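Local coordinates for Fe-regulated protein B (PDB 4AIP) that serves as a TonB-dependent transporter of the meningococcal outer membrane, taking up iron and probably its siderophore complexes, at residues L143-S148 and I168-D173; Q175-G180 and S204-E209; G186-S191 and G737-F742. One frame throughout, in Å; residues are numbered along the deposited sequence.

Contact 1 (L143-S148 and I168-D173)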
# COMPACT_ATOMS: atom_id res chain seq x y z
N LEU B 143 7.93 -14.12 -11.45
CA LEU B 143 8.57 -13.30 -12.50
C LEU B 143 9.14 -14.09 -13.71
O LEU B 143 9.34 -13.51 -14.81
CB LEU B 143 9.67 -12.42 -11.89
CG LEU B 143 9.24 -11.51 -10.75
CD1 LEU B 143 10.46 -11.04 -9.93
CD2 LEU B 143 8.47 -10.30 -11.32
N VAL B 144 9.38 -15.39 -13.54
CA VAL B 144 10.34 -16.01 -14.45
C VAL B 144 9.69 -16.81 -15.54
O VAL B 144 8.57 -17.26 -15.37
CB VAL B 144 11.48 -16.82 -13.67
CG1 VAL B 144 11.87 -16.12 -12.43
CG2 VAL B 144 11.02 -18.15 -13.26
N LYS B 145 10.35 -16.96 -16.69
CA LYS B 145 9.83 -17.84 -17.72
C LYS B 145 10.61 -19.11 -17.88
O LYS B 145 10.07 -20.08 -18.34
CB LYS B 145 9.68 -17.15 -19.07
CG LYS B 145 10.81 -17.30 -20.01
CD LYS B 145 11.00 -16.06 -20.85
CE LYS B 145 11.92 -16.30 -22.03
NZ LYS B 145 11.34 -17.14 -23.09
N VAL B 146 11.89 -19.09 -17.55
CA VAL B 146 12.72 -20.29 -17.54
C VAL B 146 13.72 -20.22 -16.40
O VAL B 146 14.16 -19.12 -15.98
CB VAL B 146 13.50 -20.48 -18.87
CG1 VAL B 146 12.61 -21.08 -19.93
CG2 VAL B 146 14.02 -19.20 -19.42
N VAL B 147 14.03 -21.40 -15.88
CA VAL B 147 15.15 -21.62 -14.98
C VAL B 147 16.02 -22.69 -15.59
O VAL B 147 15.53 -23.70 -16.10
CB VAL B 147 14.68 -22.03 -13.57
CG1 VAL B 147 15.82 -22.07 -12.64
CG2 VAL B 147 13.64 -21.05 -13.06
N SER B 148 17.33 -22.44 -15.57
CA SER B 148 18.37 -23.35 -16.03
C SER B 148 19.46 -23.34 -14.96
O SER B 148 19.45 -22.51 -14.04
CB SER B 148 18.98 -22.82 -17.35
OG SER B 148 18.11 -22.97 -18.49
N ILE B 168 20.14 -19.81 -13.33
CA ILE B 168 19.98 -18.86 -14.37
C ILE B 168 18.51 -18.77 -14.78
O ILE B 168 17.88 -19.78 -15.15
CB ILE B 168 20.79 -19.32 -15.58
CG1 ILE B 168 22.30 -19.45 -15.18
CG2 ILE B 168 20.48 -18.44 -16.82
CD1 ILE B 168 23.18 -20.00 -16.33
N ALA B 169 17.96 -17.56 -14.72
CA ALA B 169 16.53 -17.38 -14.97
C ALA B 169 16.37 -16.21 -15.88
O ALA B 169 17.17 -15.26 -15.79
CB ALA B 169 15.80 -17.11 -13.67
N LYS B 170 15.34 -16.31 -16.73
CA LYS B 170 14.88 -15.24 -17.62
C LYS B 170 13.48 -14.83 -17.19
O LYS B 170 12.66 -15.69 -16.89
CB LYS B 170 14.86 -15.73 -19.07
CG LYS B 170 16.20 -16.26 -19.54
CD LYS B 170 16.26 -16.34 -21.04
CE LYS B 170 17.66 -16.72 -21.54
NZ LYS B 170 17.54 -17.57 -22.74
N THR B 171 13.23 -13.52 -17.11
CA THR B 171 11.91 -13.01 -16.82
C THR B 171 10.97 -13.24 -18.02
O THR B 171 11.38 -13.44 -19.18
CB THR B 171 11.95 -11.53 -16.47
OG1 THR B 171 12.63 -10.86 -17.54
CG2 THR B 171 12.71 -11.35 -15.17
N VAL B 172 9.68 -13.23 -17.73
CA VAL B 172 8.69 -13.51 -18.72
C VAL B 172 8.50 -12.35 -19.71
O VAL B 172 8.75 -11.17 -19.38
CB VAL B 172 7.35 -13.88 -18.02
CG1 VAL B 172 6.95 -12.80 -16.99
CG2 VAL B 172 6.26 -14.05 -19.08
N ASP B 173 8.07 -12.73 -20.91
CA ASP B 173 7.88 -11.81 -21.98
C ASP B 173 6.46 -11.84 -22.52
O ASP B 173 5.71 -12.83 -22.38
CB ASP B 173 8.83 -12.19 -23.11
CG ASP B 173 9.82 -11.13 -23.40
OD1 ASP B 173 9.41 -9.96 -23.65
OD2 ASP B 173 11.03 -11.52 -23.39

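Contact 2 (Q175-G180 and S204-E209). With N8E (3,6,9,12,15-pentaoxatricosan-1-ol), chain F.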
# COMPACT_ATOMS: atom_id res chain seq x y z
N GLN B 175 5.52 -12.37 -25.67
CA GLN B 175 5.23 -13.53 -26.53
C GLN B 175 4.95 -14.83 -25.77
O GLN B 175 4.11 -15.66 -26.22
CB GLN B 175 6.29 -13.74 -27.61
CG GLN B 175 6.28 -12.65 -28.69
CD GLN B 175 5.27 -12.87 -29.83
OE1 GLN B 175 4.05 -12.96 -29.62
NE2 GLN B 175 5.78 -12.90 -31.06
N ASP B 176 5.61 -15.02 -24.63
CA ASP B 176 5.24 -16.12 -23.75
C ASP B 176 3.81 -16.04 -23.25
O ASP B 176 3.14 -17.04 -23.15
CB ASP B 176 6.22 -16.23 -22.58
CG ASP B 176 7.65 -15.94 -23.00
OD1 ASP B 176 8.03 -16.40 -24.11
OD2 ASP B 176 8.37 -15.20 -22.22
N LEU B 177 3.33 -14.84 -22.92
CA LEU B 177 2.00 -14.74 -22.32
C LEU B 177 0.94 -14.80 -23.38
O LEU B 177 -0.15 -15.27 -23.13
CB LEU B 177 1.83 -13.49 -21.49
CG LEU B 177 2.73 -13.51 -20.29
CD1 LEU B 177 2.79 -12.09 -19.71
CD2 LEU B 177 2.15 -14.48 -19.31
N LEU B 178 1.26 -14.37 -24.57
CA LEU B 178 0.30 -14.45 -25.68
C LEU B 178 0.11 -15.86 -26.21
O LEU B 178 -0.82 -16.09 -27.02
CB LEU B 178 0.73 -13.54 -26.84
CG LEU B 178 0.67 -12.05 -26.49
CD1 LEU B 178 1.56 -11.29 -27.43
CD2 LEU B 178 -0.82 -11.50 -26.51
N LYS B 179 1.00 -16.78 -25.79
CA LYS B 179 1.12 -18.13 -26.33
C LYS B 179 -0.26 -18.75 -26.63
O LYS B 179 -0.58 -19.05 -27.82
CB LYS B 179 1.96 -19.02 -25.41
CG LYS B 179 2.30 -20.44 -25.98
CD LYS B 179 3.60 -20.47 -26.74
CE LYS B 179 4.79 -20.53 -25.77
NZ LYS B 179 5.99 -19.73 -26.22
N GLY B 180 -1.07 -18.92 -25.60
CA GLY B 180 -2.36 -19.60 -25.79
C GLY B 180 -3.47 -18.88 -26.57
O GLY B 180 -4.50 -19.48 -26.88
N SER B 204 -1.66 -9.72 -14.83
CA SER B 204 -0.71 -9.41 -15.83
C SER B 204 -1.47 -9.01 -17.08
O SER B 204 -2.45 -9.62 -17.45
CB SER B 204 0.16 -10.65 -16.03
OG SER B 204 0.70 -10.62 -17.29
N VAL B 205 -1.04 -7.91 -17.67
CA VAL B 205 -1.61 -7.42 -18.93
C VAL B 205 -0.46 -7.25 -19.92
O VAL B 205 0.63 -6.87 -19.54
CB VAL B 205 -2.44 -6.10 -18.69
CG1 VAL B 205 -1.56 -4.97 -18.12
CG2 VAL B 205 -3.14 -5.65 -19.95
N PHE B 206 -0.68 -7.60 -21.16
CA PHE B 206 0.40 -7.68 -22.12
C PHE B 206 -0.10 -7.51 -23.54
O PHE B 206 -1.25 -7.78 -23.85
CB PHE B 206 1.11 -9.04 -21.97
CG PHE B 206 0.17 -10.19 -21.79
CD1 PHE B 206 -0.29 -10.54 -20.52
CD2 PHE B 206 -0.29 -10.91 -22.89
CE1 PHE B 206 -1.19 -11.59 -20.36
CE2 PHE B 206 -1.16 -11.99 -22.73
CZ PHE B 206 -1.62 -12.31 -21.47
N GLY B 207 0.76 -7.07 -24.43
CA GLY B 207 0.34 -6.95 -25.81
C GLY B 207 1.39 -6.54 -26.80
O GLY B 207 2.56 -6.46 -26.48
N LYS B 208 0.94 -6.27 -28.01
CA LYS B 208 1.78 -6.04 -29.18
C LYS B 208 1.04 -5.09 -30.22
O LYS B 208 -0.13 -5.28 -30.57
CB LYS B 208 2.27 -7.41 -29.68
CG LYS B 208 2.21 -7.74 -31.13
CD LYS B 208 2.77 -9.20 -31.43
CE LYS B 208 1.64 -10.25 -31.23
NZ LYS B 208 1.91 -11.67 -31.81
N GLU B 209 1.70 -4.02 -30.65
CA GLU B 209 1.19 -3.19 -31.72
C GLU B 209 2.30 -2.72 -32.66
O GLU B 209 3.28 -2.08 -32.23
CB GLU B 209 0.43 -1.96 -31.18
CG GLU B 209 -0.35 -1.21 -32.31
CD GLU B 209 -1.21 0.03 -31.88
OE1 GLU B 209 -1.14 0.54 -30.73
OE2 GLU B 209 -1.98 0.53 -32.72
C01 N8E F . 7.90 0.34 -8.43
C02 N8E F . 8.74 -0.57 -9.32
C03 N8E F . 7.88 -1.65 -9.96
C04 N8E F . 7.17 -1.21 -11.23
C05 N8E F . 7.95 -1.51 -12.49
C06 N8E F . 7.69 -0.46 -13.57
C07 N8E F . 8.59 0.72 -13.48
C08 N8E F . 8.84 1.43 -14.81
O09 N8E F . 9.63 0.63 -15.68
C10 N8E F . 9.90 1.14 -16.96
C11 N8E F . 10.23 0.01 -17.94
O12 N8E F . 9.36 0.10 -19.04
C13 N8E F . 8.22 -0.74 -19.14
C14 N8E F . 7.41 -0.17 -20.29
O15 N8E F . 6.01 -0.18 -19.98
C16 N8E F . 5.32 1.02 -20.34
C17 N8E F . 4.87 0.93 -21.78
O18 N8E F . 3.61 0.25 -21.80
C19 N8E F . 3.48 -0.71 -22.86
C20 N8E F . 3.14 -0.16 -24.26
O21 N8E F . 3.87 -0.87 -25.27
C22 N8E F . 3.09 -1.84 -25.95
C23 N8E F . 3.28 -1.54 -27.42
O24 N8E F . 2.36 -2.32 -28.21

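Contact 3 (G186-S191 and G737-F742)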
# COMPACT_ATOMS: atom_id res chain seq x y z
N GLY B 186 -3.77 -9.55 -24.16
CA GLY B 186 -4.32 -10.55 -23.27
C GLY B 186 -4.15 -10.19 -21.83
O GLY B 186 -3.35 -9.33 -21.48
N VAL B 187 -4.94 -10.83 -20.98
CA VAL B 187 -4.88 -10.67 -19.53
C VAL B 187 -4.66 -12.04 -18.92
O VAL B 187 -5.14 -13.06 -19.43
CB VAL B 187 -6.15 -10.02 -18.93
CG1 VAL B 187 -6.02 -9.90 -17.47
CG2 VAL B 187 -6.31 -8.59 -19.42
N ARG B 188 -3.90 -12.06 -17.82
CA ARG B 188 -3.69 -13.30 -17.10
C ARG B 188 -3.90 -13.09 -15.64
O ARG B 188 -3.24 -12.26 -15.04
CB ARG B 188 -2.30 -13.83 -17.36
CG ARG B 188 -2.09 -15.27 -16.95
CD ARG B 188 -0.81 -15.34 -16.14
NE ARG B 188 -0.31 -16.69 -15.92
CZ ARG B 188 0.10 -17.12 -14.73
NH1 ARG B 188 0.04 -16.32 -13.67
NH2 ARG B 188 0.53 -18.37 -14.56
N LEU B 189 -4.85 -13.81 -15.08
CA LEU B 189 -5.09 -13.77 -13.65
C LEU B 189 -4.73 -15.09 -13.00
O LEU B 189 -4.89 -16.16 -13.57
CB LEU B 189 -6.53 -13.40 -13.31
CG LEU B 189 -7.09 -12.28 -14.18
CD1 LEU B 189 -8.62 -12.43 -14.20
CD2 LEU B 189 -6.66 -10.92 -13.66
N ASN B 190 -4.23 -14.99 -11.78
CA ASN B 190 -4.03 -16.16 -10.99
C ASN B 190 -4.42 -15.93 -9.54
O ASN B 190 -4.43 -14.82 -9.06
CB ASN B 190 -2.58 -16.64 -11.14
CG ASN B 190 -1.63 -15.77 -10.43
OD1 ASN B 190 -1.28 -16.02 -9.31
ND2 ASN B 190 -1.19 -14.72 -11.08
N SER B 191 -4.76 -17.02 -8.85
CA SER B 191 -4.89 -16.98 -7.40
C SER B 191 -4.43 -18.28 -6.80
O SER B 191 -4.34 -19.32 -7.48
CB SER B 191 -6.32 -16.67 -6.96
OG SER B 191 -7.15 -17.76 -7.11
N GLY B 737 -4.18 -23.68 -6.67
CA GLY B 737 -3.79 -22.54 -7.49
C GLY B 737 -4.65 -22.51 -8.75
O GLY B 737 -5.09 -23.57 -9.22
N VAL B 738 -4.93 -21.31 -9.28
CA VAL B 738 -5.66 -21.20 -10.56
C VAL B 738 -4.98 -20.12 -11.37
O VAL B 738 -4.74 -19.05 -10.81
CB VAL B 738 -7.22 -20.83 -10.36
CG1 VAL B 738 -7.96 -20.82 -11.67
CG2 VAL B 738 -7.95 -21.81 -9.40
N ASN B 739 -4.67 -20.35 -12.65
CA ASN B 739 -4.27 -19.23 -13.52
C ASN B 739 -5.22 -19.21 -14.71
O ASN B 739 -5.63 -20.28 -15.19
CB ASN B 739 -2.81 -19.23 -14.05
CG ASN B 739 -2.26 -20.60 -14.26
OD1 ASN B 739 -1.61 -21.18 -13.35
ND2 ASN B 739 -2.49 -21.15 -15.42
N TYR B 740 -5.55 -18.01 -15.22
CA TYR B 740 -6.51 -17.93 -16.31
C TYR B 740 -6.18 -16.78 -17.22
O TYR B 740 -5.90 -15.68 -16.75
CB TYR B 740 -7.92 -17.78 -15.77
CG TYR B 740 -8.98 -17.52 -16.86
CD1 TYR B 740 -9.21 -18.44 -17.86
CD2 TYR B 740 -9.71 -16.34 -16.88
CE1 TYR B 740 -10.11 -18.22 -18.85
CE2 TYR B 740 -10.66 -16.12 -17.86
CZ TYR B 740 -10.85 -17.06 -18.86
OH TYR B 740 -11.80 -16.89 -19.84
N LYS B 741 -6.22 -17.06 -18.53
CA LYS B 741 -5.71 -16.21 -19.58
C LYS B 741 -6.81 -15.96 -20.57
O LYS B 741 -7.38 -16.90 -21.13
CB LYS B 741 -4.66 -16.97 -20.37
CG LYS B 741 -3.21 -16.52 -20.41
CD LYS B 741 -2.63 -17.44 -21.54
CE LYS B 741 -1.18 -17.34 -21.82
NZ LYS B 741 -0.49 -18.10 -20.82
N PHE B 742 -7.09 -14.68 -20.83
CA PHE B 742 -8.07 -14.28 -21.81
C PHE B 742 -7.63 -13.03 -22.60
O PHE B 742 -7.58 -13.07 -23.82
CB PHE B 742 -9.42 -14.06 -21.15
CG PHE B 742 -9.44 -12.95 -20.12
CD1 PHE B 742 -9.73 -11.63 -20.49
CD2 PHE B 742 -9.19 -13.23 -18.77
CE1 PHE B 742 -9.76 -10.60 -19.53
CE2 PHE B 742 -9.27 -12.22 -17.79
CZ PHE B 742 -9.54 -10.89 -18.17
OXT PHE B 742 -7.36 -11.93 -22.09

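Contact 1 (L143-S148 and I168-D173)
Val146 to Ser148 run antiparallel to Ile168 to Thr171, the two short strand axes 4.7 Å apart at an angle of 166°, and the ladder is broken by a classic beta bulge in which Lys145 and Val146 both face Lys170. The bulge shows in the bonding: the carbonyl of Lys170 takes the N-H of Lys145, a short and nearly straight bond (Lys145 N to Lys170 O, 2.6 Å), while the amide of Lys170 gives to the carbonyl of Val146. Beyond it the pairing is regular, with Ser148 and Ile168 joined by two bonds; before it, Val172 N reaches Leu143 O.

On one face Val146 and Lys170 run flank to flank. CG2 of Val146 rests against CB of Lys170 at 3.6 Å and follows its aliphatic chain as far as CD. Ser148 continues this face, its OG bonded to the backbone of Asn70 on strand 67-73. The other face carries Val147 and Ala169, with CG1 of Val144 4.2 Å from CB of Ala169; Met85 packs on Val144 and Val147. Lys145 reaches toward the partner backbone, running across rather than along it: its CB sits 3.8 Å from CA of Val172, and the bend at chi2 (-146°) carries CD to within 3.1 Å of Thr171 O. Val172 leans back, its CG1 3.3 Å from Leu143 O.

These strands are the middle pair of the four-stranded mixed sheet of the plug. Main-chain bonds do most of the joining here, and side-chain polar groups turn to other parts: Thr171 OG1 bonds to Asp122 and to Lys254 of the barrel wall, which also binds Val172 O. The chemistry thus implies a plug strand held by its backbone to its neighbour and to the barrel by a side-chain hydroxyl and a main-chain carbonyl together.

Contact 2 (Q175-G180 and S204-E209)
Phe206, Leu177 and Leu178 make the greasy centre of this contact, where the short helix 174-178, which follows the last plug strand, lies against strand 198-209 of the beta-barrel. The phenyl ring of Phe206 is thrown inward from the wall, with its CG between the backbone N and the carbonyl carbon (chi1 43°), and the two leucines meet it differently. Leu177 comes over a face: its CB stands almost exactly above the ring centre, 3.4 Å from the centroid and 4° off the normal, a CH-pi contact. Its CD1 reaches on past the ring toward the strand, 3.5 Å from CD1 of Phe206 and equally close to OG of Ser204. Leu178 takes the edge. Its CD2 lies in the ring plane, 3.7 Å from CD2 of Phe206, the two side chains pointing opposite ways. Face and rim of one ring are therefore both occupied by successive helix residues, and Leu181 and Leu215 add to the surroundings.

Toward the end of the strand the contact turns polar. The methylene chain of Lys208 passes CD1 of Leu178 with its CE at 3.9 Å, and Asp213 and Asn184 lie beside it. Glu209 belongs to the outer side: its carboxylate makes a salt bridge to Lys699 of a second subunit and a hydrogen bond to Tyr740 of that subunit, and its backbone N is 3.0 Å from O24 of the bound detergent N8E. At the solvent-exposed rim, Gln175 bends at chi2 (-85°) and meets Lys208 nearly perpendicular, bringing OE1 to a weak hydrogen bond of 3.3 Å with Lys208 NZ.

Contact 3 (G186-S191 and G737-F742)
Val187 lies under the ring of Phe742, the last residue of the chain, with CB 3.9 Å from the ring centroid and 22° off its normal, a CH-pi contact displaced toward the rim. Leu189, two residues on, comes to the same ring from its edge: CD1 is in the ring plane, 3.7 Å from CE2 of Phe742. The terminal carboxylate is held as well, since OXT of Phe742 accepts the N-H of Val187 at 2.9 Å in place of the residue's own backbone carbonyl, with Phe742 N returning a bond to Val187 O, while the other carboxylate oxygen, O, bonds to Lys183. The chain end is thus tied by its ring and by both carboxylate oxygens.

On the opposite face Arg188 stretches over Asn739. With CG anti to the backbone N (chi1 -166°) and a bend at chi2, the guanidinium is laid over CB of Asn739, which is 3.5 Å from NH2 of Arg188. NH2 is engaged in a salt bridge to Asp78 in the plug. Nearer its root, the arginine chain crosses that of Lys741, CG of Arg188 3.8 Å from CG of Lys741.

Beneath these groups the strands 186-191 and 737-741 run antiparallel, 171° between their directions, with paired bonds at Leu189 and Tyr740 and again at Ser191 and Val738. The bonds are short, Tyr740 N to Leu189 O being 2.6 Å. Val738 and Tyr740 turn to the outer face, where they pack on Ile255 and Glu209 of a third subunit. Strand 185-194 is the first of the barrel and 733-741 the last, so this antiparallel pairing is the closing seam of the transmembrane beta-barrel, as in other TonB-dependent receptors with a carboxy-terminal aromatic residue.

Overall arrangement
Contact 1 closes before the other two open, while contacts 2 and 3 alternate along the chain. Contact 1 lies about 13 Å from the chain's centre, the others some 27 to 28 Å out; yet contact 2 is buried, and contacts 1 and 3 only partly. Contacts 1 and 3 are antiparallel strand pairs carried by backbone bonds, one bulged and within the plug, the other regular and in the wall; contact 2 rests on leucine-phenylalanine packing. Val172 packs on Leu177, and Lys145 NZ makes a long, weak ion pair with Asp176 OD1 (3.5 Å). Contacts 2 and 3 lie on adjacent strands, backbone bonds joining Phe206 to Gly186 and Ser204 to Arg188. Both also reach neighbouring subunits, which contact 1 does not.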